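Long-range contact in ferric-chelate reductase (NAD(P)H) (PDB 1I0R), which reduces ferric iron held in chelators such as siderophores, using NADH or NADPH as electron donor, and releases it as ferrous iron: residues B[65-77]-B[140-154]. Residues are numbered along the deposited sequence; the frame is centred on the assembly and turned at random.
Sequences SVLELETPMEFIG and KDAEVLTYADYHLMK
Glu68 and Val144 form a single beta bridge, closed by Leu145 N to Leu67 O at 3.0 Å and Leu69 N to Glu143 O at 2.8 Å. Both bonds are nearly straight. Beside them, Val66 CG1 meets Val144 CG1 at 3.9 Å. The Leu69 side chain lies against Leu145 CD1 and Met153 CE through its CD1. The Glu68 carboxylate hydrogen-bonds His108 through OE2. Glu68 OE1 makes a long salt bridge to Lys140 NZ, 3.6 Å away. With an alanine here, His108 ND1 would probably lose its acceptor and the Lys140 ammonium its opposite charge, and a gap would open beside Ala142 CB. The bridge joins the chain leaving barrel strand 61-67 to the loop that leads into helix 147-155, whose residues 147-154 belong to the NADP(+) site. Leu145 links the loop to helix 73-78: its CD2 and Ile76 CD1 meet tip to tip at 3.8 Å. Ile76 also packs on Ile28, an FMN-site residue. Ile76 CD1 lies 3.9 Å from Tyr150 CD1, the two side chains running past each other in opposite directions. Met73 bends at chi2 (-65°) and chi3 (-86°), which brings its sulfur obliquely to the Tyr150 ring. Met73 SD is 4.7 Å from the centroid of the Tyr150 ring, a Met-aromatic contact.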
loop_
_atom_site.group_PDB
_atom_site.type_symbol
_atom_site.label_atom_id
_atom_site.label_comp_id
_atom_site.label_asym_id
_atom_site.label_seq_id
_atom_site.Cartn_x
_atom_site.Cartn_y
_atom_site.Cartn_z
ATOM N N SER B 65 -8.352 3.698 -11.015
ATOM C CA SER B 65 -8.977 5.000 -10.796
ATOM C C SER B 65 -8.825 5.311 -9.294
ATOM O O SER B 65 -9.257 4.512 -8.451
ATOM C CB SER B 65 -10.469 4.949 -11.116
ATOM O OG SER B 65 -10.664 4.605 -12.473
ATOM N N VAL B 66 -8.208 6.440 -8.944
ATOM C CA VAL B 66 -8.055 6.788 -7.522
ATOM C C VAL B 66 -9.297 7.578 -7.123
ATOM O O VAL B 66 -9.504 8.703 -7.589
ATOM C CB VAL B 66 -6.775 7.629 -7.293
ATOM C CG1 VAL B 66 -6.580 7.900 -5.786
ATOM C CG2 VAL B 66 -5.569 6.880 -7.845
ATOM N N LEU B 67 -10.127 6.993 -6.265
ATOM C CA LEU B 67 -11.381 7.647 -5.883
ATOM C C LEU B 67 -11.268 8.886 -5.015
ATOM O O LEU B 67 -10.419 8.964 -4.134
ATOM C CB LEU B 67 -12.310 6.639 -5.201
ATOM C CG LEU B 67 -12.674 5.431 -6.068
ATOM C CD1 LEU B 67 -13.373 4.347 -5.232
ATOM C CD2 LEU B 67 -13.554 5.914 -7.224
ATOM N N GLU B 68 -12.127 9.871 -5.290
ATOM C CA GLU B 68 -12.129 11.108 -4.520
ATOM C C GLU B 68 -12.866 10.918 -3.194
ATOM O O GLU B 68 -13.718 10.029 -3.051
ATOM C CB GLU B 68 -12.770 12.252 -5.327
ATOM C CG GLU B 68 -14.277 12.095 -5.554
ATOM C CD GLU B 68 -14.882 13.273 -6.322
ATOM O OE1 GLU B 68 -14.491 14.425 -6.050
ATOM O OE2 GLU B 68 -15.757 13.058 -7.191
ATOM N N LEU B 69 -12.512 11.753 -2.221
ATOM C CA LEU B 69 -13.095 11.694 -0.884
ATOM C C LEU B 69 -14.621 11.669 -0.856
ATOM O O LEU B 69 -15.226 10.960 -0.052
ATOM C CB LEU B 69 -12.590 12.894 -0.071
ATOM C CG LEU B 69 -13.285 13.186 1.260
ATOM C CD1 LEU B 69 -13.028 12.045 2.241
ATOM C CD2 LEU B 69 -12.769 14.513 1.815
ATOM N N GLU B 70 -15.238 12.438 -1.741
ATOM C CA GLU B 70 -16.693 12.513 -1.772
ATOM C C GLU B 70 -17.410 11.538 -2.699
ATOM O O GLU B 70 -18.560 11.769 -3.075
ATOM C CB GLU B 70 -17.120 13.944 -2.100
ATOM C CG GLU B 70 -16.950 14.902 -0.936
ATOM C CD GLU B 70 -17.436 16.297 -1.267
ATOM O OE1 GLU B 70 -16.770 16.981 -2.074
ATOM O OE2 GLU B 70 -18.493 16.704 -0.727
ATOM N N THR B 71 -16.745 10.445 -3.060
ATOM C CA THR B 71 -17.355 9.445 -3.930
ATOM C C THR B 71 -18.603 8.865 -3.264
ATOM O O THR B 71 -18.554 8.414 -2.127
ATOM C CB THR B 71 -16.371 8.287 -4.229
ATOM O OG1 THR B 71 -15.217 8.798 -4.912
ATOM C CG2 THR B 71 -17.037 7.245 -5.118
ATOM N N PRO B 72 -19.749 8.875 -3.966
ATOM C CA PRO B 72 -20.983 8.330 -3.376
ATOM C C PRO B 72 -20.895 6.840 -3.032
ATOM O O PRO B 72 -20.350 6.048 -3.800
ATOM C CB PRO B 72 -22.031 8.603 -4.456
ATOM C CG PRO B 72 -21.509 9.839 -5.129
ATOM C CD PRO B 72 -20.029 9.548 -5.248
ATOM N N MET B 73 -21.435 6.442 -1.883
ATOM C CA MET B 73 -21.378 5.033 -1.514
ATOM C C MET B 73 -22.045 4.143 -2.563
ATOM O O MET B 73 -21.649 2.990 -2.757
ATOM C CB MET B 73 -22.041 4.806 -0.151
ATOM C CG MET B 73 -21.311 5.454 1.014
ATOM S SD MET B 73 -19.668 4.726 1.291
ATOM C CE MET B 73 -20.088 3.330 2.350
ATOM N N GLU B 74 -23.061 4.673 -3.238
ATOM C CA GLU B 74 -23.762 3.898 -4.256
ATOM C C GLU B 74 -22.842 3.591 -5.434
ATOM O O GLU B 74 -22.901 2.506 -6.015
ATOM C CB GLU B 74 -25.015 4.645 -4.744
ATOM C CG GLU B 74 -24.834 6.145 -4.941
ATOM C CD GLU B 74 -25.257 6.965 -3.718
ATOM O OE1 GLU B 74 -24.765 6.691 -2.595
ATOM O OE2 GLU B 74 -26.090 7.893 -3.885
ATOM N N PHE B 75 -21.991 4.551 -5.772
ATOM C CA PHE B 75 -21.056 4.393 -6.882
ATOM C C PHE B 75 -20.048 3.308 -6.516
ATOM O O PHE B 75 -19.732 2.440 -7.321
ATOM C CB PHE B 75 -20.346 5.726 -7.146
ATOM C CG PHE B 75 -19.454 5.719 -8.359
ATOM C CD1 PHE B 75 -19.983 5.872 -9.639
ATOM C CD2 PHE B 75 -18.075 5.597 -8.217
ATOM C CE1 PHE B 75 -19.156 5.908 -10.757
ATOM C CE2 PHE B 75 -17.235 5.631 -9.332
ATOM C CZ PHE B 75 -17.774 5.789 -10.606
ATOM N N ILE B 76 -19.547 3.358 -5.287
ATOM C CA ILE B 76 -18.599 2.350 -4.839
ATOM C C ILE B 76 -19.323 1.006 -4.862
ATOM O O ILE B 76 -18.748 -0.024 -5.221
ATOM C CB ILE B 76 -18.086 2.685 -3.415
ATOM C CG1 ILE B 76 -17.376 4.041 -3.456
ATOM C CG2 ILE B 76 -17.147 1.596 -2.917
ATOM C CD1 ILE B 76 -16.972 4.611 -2.100
ATOM N N GLY B 77 -20.605 1.030 -4.514
ATOM C CA GLY B 77 -21.390 -0.193 -4.507
ATOM C C GLY B 77 -21.505 -0.878 -5.865
ATOM O O GLY B 77 -21.527 -2.111 -5.936
ATOM N N LYS B 140 -8.636 15.716 -11.232
ATOM C CA LYS B 140 -9.304 16.654 -10.342
ATOM C C LYS B 140 -8.399 17.121 -9.224
ATOM O O LYS B 140 -7.417 16.467 -8.866
ATOM C CB LYS B 140 -10.534 16.005 -9.704
ATOM C CG LYS B 140 -11.510 15.347 -10.665
ATOM C CD LYS B 140 -12.451 14.395 -9.905
ATOM C CE LYS B 140 -13.300 15.103 -8.848
ATOM N NZ LYS B 140 -14.503 15.786 -9.418
ATOM N N ASP B 141 -8.790 18.255 -8.659
ATOM C CA ASP B 141 -8.097 18.907 -7.568
ATOM C C ASP B 141 -8.514 18.301 -6.217
ATOM O O ASP B 141 -7.916 18.586 -5.184
ATOM C CB ASP B 141 -8.455 20.397 -7.636
ATOM C CG ASP B 141 -7.808 21.214 -6.551
ATOM O OD1 ASP B 141 -8.070 20.944 -5.357
ATOM O OD2 ASP B 141 -7.043 22.143 -6.897
ATOM N N ALA B 142 -9.527 17.442 -6.237
ATOM C CA ALA B 142 -10.077 16.830 -5.025
ATOM C C ALA B 142 -9.173 15.966 -4.141
ATOM O O ALA B 142 -8.177 15.407 -4.600
ATOM C CB ALA B 142 -11.311 16.030 -5.394
ATOM N N GLU B 143 -9.565 15.855 -2.871
ATOM C CA GLU B 143 -8.853 15.045 -1.888
ATOM C C GLU B 143 -9.204 13.591 -2.176
ATOM O O GLU B 143 -10.283 13.299 -2.698
ATOM C CB GLU B 143 -9.284 15.408 -0.458
ATOM C CG GLU B 143 -8.909 16.829 -0.014
ATOM C CD GLU B 143 -7.439 17.165 -0.263
ATOM O OE1 GLU B 143 -6.558 16.412 0.211
ATOM O OE2 GLU B 143 -7.160 18.191 -0.932
ATOM N N VAL B 144 -8.296 12.675 -1.850
ATOM C CA VAL B 144 -8.551 11.265 -2.104
ATOM C C VAL B 144 -9.263 10.588 -0.947
ATOM O O VAL B 144 -9.223 11.055 0.194
ATOM C CB VAL B 144 -7.241 10.464 -2.389
ATOM C CG1 VAL B 144 -6.483 11.092 -3.536
ATOM C CG2 VAL B 144 -6.387 10.371 -1.130
ATOM N N LEU B 145 -9.923 9.485 -1.259
ATOM C CA LEU B 145 -10.632 8.688 -0.269
ATOM C C LEU B 145 -9.705 7.579 0.227
ATOM O O LEU B 145 -9.191 6.800 -0.565
ATOM C CB LEU B 145 -11.887 8.059 -0.903
ATOM C CG LEU B 145 -12.728 7.093 -0.048
ATOM C CD1 LEU B 145 -13.266 7.847 1.169
ATOM C CD2 LEU B 145 -13.886 6.501 -0.873
ATOM N N THR B 146 -9.460 7.523 1.531
ATOM C CA THR B 146 -8.612 6.460 2.064
ATOM C C THR B 146 -9.522 5.326 2.504
ATOM O O THR B 146 -10.727 5.518 2.660
ATOM C CB THR B 146 -7.792 6.918 3.280
ATOM O OG1 THR B 146 -8.672 7.178 4.377
ATOM C CG2 THR B 146 -7.014 8.179 2.953
ATOM N N TYR B 147 -8.959 4.137 2.673
ATOM C CA TYR B 147 -9.735 2.980 3.109
ATOM C C TYR B 147 -10.310 3.200 4.508
ATOM O O TYR B 147 -11.458 2.838 4.777
ATOM C CB TYR B 147 -8.854 1.722 3.080
ATOM C CG TYR B 147 -9.529 0.457 3.558
ATOM C CD1 TYR B 147 -10.565 -0.118 2.829
ATOM C CD2 TYR B 147 -9.108 -0.185 4.724
ATOM C CE1 TYR B 147 -11.166 -1.313 3.248
ATOM C CE2 TYR B 147 -9.703 -1.379 5.154
ATOM C CZ TYR B 147 -10.727 -1.935 4.407
ATOM O OH TYR B 147 -11.290 -3.136 4.799
ATOM N N ALA B 148 -9.516 3.801 5.392
ATOM C CA ALA B 148 -9.975 4.056 6.749
ATOM C C ALA B 148 -11.149 5.039 6.706
ATOM O O ALA B 148 -12.098 4.886 7.477
ATOM C CB ALA B 148 -8.833 4.610 7.590
ATOM N N ASP B 149 -11.082 6.026 5.807
ATOM C CA ASP B 149 -12.147 7.033 5.635
ATOM C C ASP B 149 -13.427 6.305 5.257
ATOM O O ASP B 149 -14.480 6.505 5.857
ATOM C CB ASP B 149 -11.837 8.007 4.481
ATOM C CG ASP B 149 -10.760 9.023 4.813
ATOM O OD1 ASP B 149 -10.095 9.507 3.851
ATOM O OD2 ASP B 149 -10.591 9.362 6.008
ATOM N N TYR B 150 -13.320 5.471 4.226
ATOM C CA TYR B 150 -14.454 4.708 3.736
ATOM C C TYR B 150 -15.127 3.944 4.869
ATOM O O TYR B 150 -16.353 3.953 5.010
ATOM C CB TYR B 150 -13.982 3.741 2.645
ATOM C CG TYR B 150 -15.025 2.746 2.208
ATOM C CD1 TYR B 150 -16.121 3.140 1.440
ATOM C CD2 TYR B 150 -14.943 1.417 2.609
ATOM C CE1 TYR B 150 -17.112 2.230 1.087
ATOM C CE2 TYR B 150 -15.922 0.504 2.263
ATOM C CZ TYR B 150 -16.999 0.911 1.505
ATOM O OH TYR B 150 -17.945 -0.021 1.150
ATOM N N HIS B 151 -14.315 3.283 5.681
ATOM C CA HIS B 151 -14.829 2.508 6.794
ATOM C C HIS B 151 -15.594 3.351 7.806
ATOM O O HIS B 151 -16.693 2.993 8.219
ATOM C CB HIS B 151 -13.683 1.796 7.490
ATOM C CG HIS B 151 -13.845 0.316 7.526
ATOM N ND1 HIS B 151 -13.851 -0.457 6.384
ATOM C CD2 HIS B 151 -14.053 -0.532 8.559
ATOM C CE1 HIS B 151 -14.057 -1.720 6.714
ATOM N NE2 HIS B 151 -14.183 -1.792 8.028
ATOM N N LEU B 152 -15.005 4.463 8.219
ATOM C CA LEU B 152 -15.668 5.331 9.179
ATOM C C LEU B 152 -16.981 5.809 8.571
ATOM O O LEU B 152 -18.050 5.592 9.140
ATOM C CB LEU B 152 -14.772 6.526 9.526
ATOM C CG LEU B 152 -13.467 6.196 10.260
ATOM C CD1 LEU B 152 -12.623 7.451 10.387
ATOM C CD2 LEU B 152 -13.774 5.601 11.635
ATOM N N MET B 153 -16.896 6.439 7.402
ATOM C CA MET B 153 -18.078 6.949 6.718
ATOM C C MET B 153 -19.142 5.868 6.608
ATOM O O MET B 153 -20.279 6.067 7.038
ATOM C CB MET B 153 -17.708 7.462 5.321
ATOM C CG MET B 153 -16.686 8.596 5.334
ATOM S SD MET B 153 -16.127 9.138 3.694
ATOM C CE MET B 153 -17.019 10.691 3.529
ATOM N N LYS B 154 -18.771 4.721 6.045
ATOM C CA LYS B 154 -19.713 3.621 5.881
ATOM C C LYS B 154 -20.522 3.391 7.151
ATOM O O LYS B 154 -21.749 3.320 7.105
ATOM C CB LYS B 154 -18.987 2.331 5.504
ATOM C CG LYS B 154 -19.936 1.173 5.241
ATOM C CD LYS B 154 -19.203 -0.090 4.814
ATOM C CE LYS B 154 -20.195 -1.217 4.558
ATOM N NZ LYS B 154 -19.553 -2.485 4.118
#